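Local coordinates for TRAP dicarboxylate transporter, DctP subunit (Ochrobactrum anthropi, PDB 4P47), which probably binds a small organic solute, perhaps a dicarboxylate, in the periplasm and delivers it to a TRAP transporter in the membrane, at residues Gly41-Thr46 and Arg272-Glu277; Asn213-Ile218 and Thr281-Ile286. All coordinates share one frame; numbering follows the deposited sequence.

Contact 1 of 2, residues Gly41-Thr46 and Arg272-Glu277; sequences GHPQVT and RKVSRE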
ATOM      1  N   GLY A  41      -1.712  14.586  10.103  1.00 14.87           N
ATOM      2  CA  GLY A  41      -2.312  15.114   8.899  1.00 19.48           C
ATOM      3  C   GLY A  41      -2.451  14.048   7.841  1.00 16.03           C
ATOM      4  O   GLY A  41      -3.396  14.066   7.057  1.00 18.24           O
ATOM      5  N   HIS A  42      -1.507  13.110   7.810  1.00 14.97           N
ATOM      6  CA  HIS A  42      -1.535  12.046   6.817  1.00 14.08           C
ATOM      7  C   HIS A  42      -2.606  11.044   7.230  1.00 10.87           C
ATOM      8  O   HIS A  42      -2.779  10.778   8.416  1.00 12.46           O
ATOM      9  CB  HIS A  42      -0.165  11.356   6.729  1.00 13.24           C
ATOM     10  CG  HIS A  42      -0.047  10.379   5.602  1.00 15.45           C
ATOM     11  ND1 HIS A  42      -0.572   9.105   5.665  1.00 14.17           N
ATOM     12  CD2 HIS A  42       0.528  10.483   4.383  1.00 18.22           C
ATOM     13  CE1 HIS A  42      -0.330   8.470   4.538  1.00 14.32           C
ATOM     14  NE2 HIS A  42       0.341   9.282   3.741  1.00 18.57           N
ATOM     15  N   PRO A  43      -3.315  10.459   6.263  1.00 10.97           N
ATOM     16  CA  PRO A  43      -4.365   9.489   6.611  1.00 10.73           C
ATOM     17  C   PRO A  43      -3.912   8.334   7.531  1.00  9.37           C
ATOM     18  O   PRO A  43      -4.688   7.852   8.358  1.00  9.69           O
ATOM     19  CB  PRO A  43      -4.829   8.997   5.237  1.00  9.76           C
ATOM     20  CG  PRO A  43      -4.644  10.210   4.353  1.00 11.46           C
ATOM     21  CD  PRO A  43      -3.346  10.805   4.825  1.00 11.30           C
ATOM     22  N   GLN A  44      -2.699   7.847   7.342  1.00  9.04           N
ATOM     23  CA  GLN A  44      -2.117   6.846   8.222  1.00  8.82           C
ATOM     24  C   GLN A  44      -2.169   7.287   9.683  1.00 10.08           C
ATOM     25  O   GLN A  44      -2.623   6.544  10.558  1.00  8.55           O
ATOM     26  CB  GLN A  44      -0.680   6.582   7.814  1.00  8.13           C
ATOM     27  CG  GLN A  44       0.017   5.549   8.664  1.00  9.90           C
ATOM     28  CD  GLN A  44       1.489   5.497   8.356  1.00  8.77           C
ATOM     29  OE1 GLN A  44       2.226   6.440   8.642  1.00  9.94           O
ATOM     30  NE2 GLN A  44       1.931   4.415   7.764  1.00 10.85           N
ATOM     31  N   VAL A  45      -1.699   8.493   9.967  1.00  8.55           N
ATOM     32  CA  VAL A  45      -1.664   8.960  11.340  1.00  9.73           C
ATOM     33  C   VAL A  45      -3.061   9.302  11.841  1.00  9.44           C
ATOM     34  O   VAL A  45      -3.366   9.101  13.014  1.00  9.32           O
ATOM     35  CB  VAL A  45      -0.674  10.108  11.515  1.00 10.28           C
ATOM     36  CG1 VAL A  45      -0.664  10.577  12.950  1.00 11.04           C
ATOM     37  CG2 VAL A  45       0.706   9.640  11.091  1.00 11.73           C
ATOM     38  N   THR A  46      -3.931   9.765  10.960  1.00  9.44           N
ATOM     39  CA  THR A  46      -5.312   9.984  11.351  1.00  9.87           C
ATOM     40  C   THR A  46      -5.933   8.658  11.794  1.00 10.49           C
ATOM     41  O   THR A  46      -6.672   8.614  12.773  1.00  9.91           O
ATOM     42  CB  THR A  46      -6.076  10.666  10.214  1.00 11.79           C
ATOM     43  OG1 THR A  46      -5.427  11.913   9.942  1.00 13.58           O
ATOM     44  CG2 THR A  46      -7.518  10.933  10.607  1.00 12.15           C
ATOM     45  N   ARG A 272      -9.633   4.263   5.844  1.00  7.24           N
ATOM     46  CA  ARG A 272      -9.799   4.107   4.407  1.00  7.32           C
ATOM     47  C   ARG A 272     -10.675   5.238   3.879  1.00  9.59           C
ATOM     48  O   ARG A 272     -10.402   5.791   2.816  1.00  8.82           O
ATOM     49  CB  ARG A 272     -10.419   2.746   4.101  1.00  9.85           C
ATOM     50  CG  ARG A 272      -9.448   1.588   4.239  1.00  8.33           C
ATOM     51  CD  ARG A 272     -10.201   0.288   4.248  1.00  8.39           C
ATOM     52  NE  ARG A 272      -9.337  -0.864   4.171  1.00  7.37           N
ATOM     53  CZ  ARG A 272      -9.781  -2.119   4.256  1.00  8.38           C
ATOM     54  NH1 ARG A 272     -11.057  -2.360   4.541  1.00  8.21           N
ATOM     55  NH2 ARG A 272      -8.952  -3.139   4.113  1.00  8.12           N
ATOM     56  N   LYS A 273     -11.724   5.609   4.606  1.00  8.81           N
ATOM     57  CA  LYS A 273     -12.551   6.735   4.182  1.00  8.92           C
ATOM     58  C   LYS A 273     -11.759   8.042   4.148  1.00 12.05           C
ATOM     59  O   LYS A 273     -11.873   8.829   3.198  1.00 10.64           O
ATOM     60  CB  LYS A 273     -13.759   6.899   5.096  1.00 15.98           C
ATOM     61  CG  LYS A 273     -14.866   5.929   4.804  1.00 17.57           C
ATOM     62  CD  LYS A 273     -15.936   6.015   5.884  1.00 24.98           C
ATOM     63  CE  LYS A 273     -16.264   7.464   6.241  1.00 33.42           C
ATOM     64  NZ  LYS A 273     -16.957   7.567   7.552  1.00 45.87           N
ATOM     65  N   VAL A 274     -10.952   8.287   5.171  1.00 10.58           N
ATOM     66  CA  VAL A 274     -10.147   9.490   5.231  1.00 11.10           C
ATOM     67  C   VAL A 274      -9.147   9.497   4.079  1.00  9.03           C
ATOM     68  O   VAL A 274      -8.936  10.518   3.412  1.00 10.07           O
ATOM     69  CB  VAL A 274      -9.396   9.610   6.588  1.00 11.57           C
ATOM     70  CG1 VAL A 274      -8.344  10.702   6.545  1.00 11.27           C
ATOM     71  CG2 VAL A 274     -10.391   9.862   7.714  1.00 12.60           C
ATOM     72  N   SER A 275      -8.550   8.347   3.831  1.00  8.89           N
ATOM     73  CA  SER A 275      -7.581   8.232   2.761  1.00  9.58           C
ATOM     74  C   SER A 275      -8.207   8.581   1.410  1.00  9.30           C
ATOM     75  O   SER A 275      -7.628   9.276   0.582  1.00  8.85           O
ATOM     76  CB  SER A 275      -7.045   6.811   2.739  1.00  9.36           C
ATOM     77  OG  SER A 275      -6.078   6.672   1.710  1.00 11.81           O
ATOM     78  N   ARG A 276      -9.392   8.063   1.170  1.00  9.17           N
ATOM     79  CA  ARG A 276     -10.022   8.262  -0.118  1.00  9.51           C
ATOM     80  C   ARG A 276     -10.533   9.684  -0.296  1.00 10.46           C
ATOM     81  O   ARG A 276     -10.483  10.224  -1.408  1.00 10.52           O
ATOM     82  CB  ARG A 276     -11.111   7.203  -0.323  1.00 10.59           C
ATOM     83  CG  ARG A 276     -10.487   5.830  -0.568  1.00 10.22           C
ATOM     84  CD  ARG A 276     -11.348   4.610  -0.183  1.00 10.33           C
ATOM     85  NE  ARG A 276     -10.459   3.449  -0.092  1.00  9.74           N
ATOM     86  CZ  ARG A 276     -10.809   2.213   0.257  1.00  9.69           C
ATOM     87  NH1 ARG A 276     -12.066   1.919   0.544  1.00 11.71           N
ATOM     88  NH2 ARG A 276      -9.906   1.260   0.318  1.00 10.04           N
ATOM     89  N   GLU A 277     -10.992  10.321   0.774  1.00 10.19           N
ATOM     90  CA  GLU A 277     -11.350  11.734   0.713  1.00 11.70           C
ATOM     91  C   GLU A 277     -10.120  12.561   0.365  1.00  9.35           C
ATOM     92  O   GLU A 277     -10.170  13.477  -0.470  1.00 11.56           O
ATOM     93  CB  GLU A 277     -11.905  12.182   2.070  1.00 14.78           C
ATOM     94  CG  GLU A 277     -13.336  11.744   2.309  1.00 28.26           C
ATOM     95  CD  GLU A 277     -13.757  11.804   3.775  1.00 36.15           C
ATOM     96  OE1 GLU A 277     -12.906  12.108   4.640  1.00 42.02           O
ATOM     97  OE2 GLU A 277     -14.944  11.538   4.062  1.00 44.19           O
TER

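Contact 2 of 2, residues Asn213-Ile218 and Thr281-Ile286; sequences NPNANI and TALDEI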
ATOM      1  N   ASN A 213       4.567   6.256  -8.166  1.00  5.97           N
ATOM      2  CA  ASN A 213       4.321   6.503  -6.746  1.00  6.93           C
ATOM      3  C   ASN A 213       2.837   6.804  -6.569  1.00  6.49           C
ATOM      4  O   ASN A 213       2.126   7.048  -7.545  1.00  5.78           O
ATOM      5  CB  ASN A 213       5.147   7.697  -6.193  1.00  6.67           C
ATOM      6  CG  ASN A 213       6.456   7.277  -5.546  1.00  8.21           C
ATOM      7  OD1 ASN A 213       6.492   6.392  -4.692  1.00  8.65           O
ATOM      8  ND2 ASN A 213       7.539   7.931  -5.938  1.00  7.05           N
ATOM      9  N   PRO A 214       2.380   6.845  -5.314  1.00  6.15           N
ATOM     10  CA  PRO A 214       1.018   7.351  -5.072  1.00  7.34           C
ATOM     11  C   PRO A 214       0.835   8.806  -5.468  1.00  7.45           C
ATOM     12  O   PRO A 214       1.795   9.554  -5.653  1.00  7.21           O
ATOM     13  CB  PRO A 214       0.828   7.166  -3.563  1.00  9.33           C
ATOM     14  CG  PRO A 214       1.840   6.114  -3.172  1.00  9.12           C
ATOM     15  CD  PRO A 214       3.022   6.407  -4.064  1.00  7.04           C
ATOM     16  N   ASN A 215      -0.416   9.208  -5.640  1.00  6.96           N
ATOM     17  CA  ASN A 215      -0.732  10.560  -6.026  1.00  7.09           C
ATOM     18  C   ASN A 215      -0.252  11.610  -5.024  1.00  7.41           C
ATOM     19  O   ASN A 215       0.143  12.702  -5.431  1.00  7.47           O
ATOM     20  CB  ASN A 215      -2.246  10.716  -6.191  1.00  8.17           C
ATOM     21  CG  ASN A 215      -2.798   9.945  -7.364  1.00  9.66           C
ATOM     22  OD1 ASN A 215      -2.079   9.605  -8.306  1.00  9.61           O
ATOM     23  ND2 ASN A 215      -4.093   9.635  -7.292  1.00 11.35           N
ATOM     24  N   ALA A 216      -0.279  11.295  -3.725  1.00  7.83           N
ATOM     25  CA  ALA A 216       0.020  12.290  -2.708  1.00  7.64           C
ATOM     26  C   ALA A 216       1.400  12.855  -2.921  1.00  8.45           C
ATOM     27  O   ALA A 216       1.625  14.041  -2.683  1.00  8.73           O
ATOM     28  CB  ALA A 216      -0.089  11.695  -1.318  1.00 11.34           C
ATOM     29  N   ASN A 217       2.324  12.024  -3.386  1.00  7.83           N
ATOM     30  CA  ASN A 217       3.697  12.453  -3.579  1.00  6.79           C
ATOM     31  C   ASN A 217       3.800  13.575  -4.597  1.00  7.91           C
ATOM     32  O   ASN A 217       4.690  14.414  -4.504  1.00  7.87           O
ATOM     33  CB  ASN A 217       4.552  11.277  -4.047  1.00  8.25           C
ATOM     34  CG  ASN A 217       4.552  10.123  -3.069  1.00  9.27           C
ATOM     35  OD1 ASN A 217       3.516   9.525  -2.783  1.00 10.74           O
ATOM     36  ND2 ASN A 217       5.738   9.774  -2.575  1.00 10.96           N
ATOM     37  N   ILE A 218       2.918  13.588  -5.593  1.00  7.76           N
ATOM     38  CA  ILE A 218       2.965  14.616  -6.622  1.00  6.86           C
ATOM     39  C   ILE A 218       2.802  15.996  -5.990  1.00  8.40           C
ATOM     40  O   ILE A 218       3.493  16.951  -6.358  1.00  8.82           O
ATOM     41  CB  ILE A 218       1.888  14.373  -7.705  1.00  6.78           C
ATOM     42  CG1 ILE A 218       2.157  13.044  -8.406  1.00  7.22           C
ATOM     43  CG2 ILE A 218       1.868  15.528  -8.719  1.00  9.55           C
ATOM     44  CD1 ILE A 218       1.017  12.517  -9.253  1.00  7.45           C
ATOM     45  N   THR A 281      -9.238  14.931  -3.114  1.00  9.40           N
ATOM     46  CA  THR A 281      -8.816  16.321  -3.048  1.00 10.71           C
ATOM     47  C   THR A 281      -7.449  16.505  -3.701  1.00 10.89           C
ATOM     48  O   THR A 281      -7.208  17.482  -4.398  1.00 11.11           O
ATOM     49  CB  THR A 281      -8.789  16.786  -1.592  1.00 16.35           C
ATOM     50  OG1 THR A 281     -10.117  16.701  -1.078  1.00 18.29           O
ATOM     51  CG2 THR A 281      -8.305  18.216  -1.487  1.00 17.64           C
ATOM     52  N   ALA A 282      -6.547  15.564  -3.499  1.00  9.35           N
ATOM     53  CA  ALA A 282      -5.245  15.603  -4.144  1.00  8.76           C
ATOM     54  C   ALA A 282      -5.374  15.638  -5.652  1.00  9.87           C
ATOM     55  O   ALA A 282      -4.673  16.374  -6.332  1.00  9.07           O
ATOM     56  CB  ALA A 282      -4.432  14.396  -3.743  1.00 10.54           C
ATOM     57  N   LEU A 283      -6.241  14.785  -6.175  1.00  7.50           N
ATOM     58  CA  LEU A 283      -6.470  14.772  -7.610  1.00  8.78           C
ATOM     59  C   LEU A 283      -7.067  16.095  -8.099  1.00  9.56           C
ATOM     60  O   LEU A 283      -6.679  16.590  -9.170  1.00  8.99           O
ATOM     61  CB  LEU A 283      -7.329  13.585  -8.004  1.00 10.42           C
ATOM     62  CG  LEU A 283      -6.552  12.289  -8.131  1.00 21.01           C
ATOM     63  CD1 LEU A 283      -7.511  11.119  -8.178  1.00 21.04           C
ATOM     64  CD2 LEU A 283      -5.665  12.334  -9.385  1.00 19.89           C
ATOM     65  N   ASP A 284      -7.974  16.684  -7.321  1.00  9.10           N
ATOM     66  CA  ASP A 284      -8.479  18.017  -7.643  1.00 10.89           C
ATOM     67  C   ASP A 284      -7.319  18.996  -7.777  1.00 10.23           C
ATOM     68  O   ASP A 284      -7.246  19.769  -8.747  1.00 10.43           O
ATOM     69  CB  ASP A 284      -9.405  18.525  -6.528  1.00 13.90           C
ATOM     70  CG  ASP A 284     -10.719  17.762  -6.425  1.00 17.95           C
ATOM     71  OD1 ASP A 284     -11.189  17.222  -7.450  1.00 21.70           O
ATOM     72  OD2 ASP A 284     -11.300  17.755  -5.312  1.00 21.15           O
ATOM     73  N   GLU A 285      -6.420  18.967  -6.799  1.00  8.99           N
ATOM     74  CA  GLU A 285      -5.276  19.861  -6.764  1.00  8.50           C
ATOM     75  C   GLU A 285      -4.340  19.605  -7.927  1.00  8.80           C
ATOM     76  O   GLU A 285      -3.885  20.534  -8.584  1.00  8.75           O
ATOM     77  CB  GLU A 285      -4.566  19.738  -5.423  1.00 11.12           C
ATOM     78  CG  GLU A 285      -5.451  20.269  -4.302  1.00 13.43           C
ATOM     79  CD  GLU A 285      -4.974  19.906  -2.926  1.00 20.05           C
ATOM     80  OE1 GLU A 285      -4.005  19.132  -2.794  1.00 21.02           O
ATOM     81  OE2 GLU A 285      -5.583  20.414  -1.956  1.00 19.20           O
ATOM     82  N   ILE A 286      -4.061  18.343  -8.208  1.00  8.25           N
ATOM     83  CA  ILE A 286      -3.192  17.983  -9.322  1.00  7.37           C
ATOM     84  C   ILE A 286      -3.729  18.553 -10.647  1.00  8.10           C
ATOM     85  O   ILE A 286      -2.986  19.134 -11.448  1.00  8.63           O
ATOM     86  CB  ILE A 286      -3.030  16.456  -9.386  1.00  6.68           C
ATOM     87  CG1 ILE A 286      -2.176  16.004  -8.191  1.00  7.77           C
ATOM     88  CG2 ILE A 286      -2.407  16.023 -10.691  1.00  7.80           C
ATOM     89  CD1 ILE A 286      -2.188  14.488  -7.938  1.00  8.95           C
TER

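Contact 1 of 2, residues Gly41-Thr46 and Arg272-Glu277
The ring of P43 lies against the backbone of S275, and this is the closest approach of the two segments. CB of P43 sits 3.8 Å from CA of S275, while CG of P43 is 3.9 Å from that same CA, so one edge of the pyrrolidine spans the alpha carbon. S275 adds its CB to the patch, and with chi1 at -179° its OG reaches E148 on strand 141-156. Toward the partly exposed side the packing thins: CG1 of V274 reaches CB of P43 at 4.1 Å and CG2 of T46 at 4.2 Å, a methyl against a ring CH2 and a second methyl. In this TRAP solute-binding protein the contact sets the first turn of helix 43-58 on the long helix 254-288. H42 is the N-cap of the shorter helix; its ND1 accepts from N of Q44 at 3.0 Å, the donor tilted 15° out of the imidazole plane, and CD of P43 lies over the rim of one face of the same ring. R272 and R276 point away from P43 and form salt bridges with D121; R276 also pairs with E148, so that carboxylate takes both the serine hydroxyl and a guanidinium.

Contact 2 of 2, residues Asn213-Ile218 and Thr281-Ile286
I286 of the long helix 254-288 packs into the turn at N215 and I218, where the chain leaves strand 210-213 of the mixed sheet and enters the short helix 216-220 of this family 7 (DctP-type) solute-binding protein, a member of the periplasmic binding protein clan. Its CB faces that turn, and chi1 of -70° sets CG1 beside the backbone N, where it meets CG2 of I218 at 4.1 Å. The next atom, CD1, does most of the touching: it lies 3.9 Å from the backbone O of N215, 4.0 Å from CD1 of I218 and 4.2 Å from CB of N215. The two isoleucine side chains run at about a right angle to each other, so that one end methyl drops against the other chain instead of lying along it. I218 also rests on L230 of strand 229-245, and M291 touches both isoleucines, which makes this a buried hydrophobic patch. One turn back along the long helix the character changes, because N215 brings an amide up to a leucine. Both ends of this buried amide are held, OD1 by N153 and ND2 by D279, which fixes which way round it sits. With the amide held there, ND2 of N215 lies against the branch of L283, 3.7 Å from CG.

How the contacts relate
Both contacts lie on the one long helix 254-288: contact 1 uses 272-277 and contact 2 uses 281-286, further toward its C-terminal end, with their centres about 13 Å apart. The partners come from distant parts of the sequence, the start of helix 43-58 and the turn leading into helix 216-220. Along the chain the order is 41-46, 213-218, 272-277, 281-286, so the two pairings interleave. Strand 141-156 meets both contacts, through E148 at S275 in contact 1 and through N153 at N215 in contact 2. The long helix thus ties an early helix and a mid-chain turn to the same stretch of the mixed sheet.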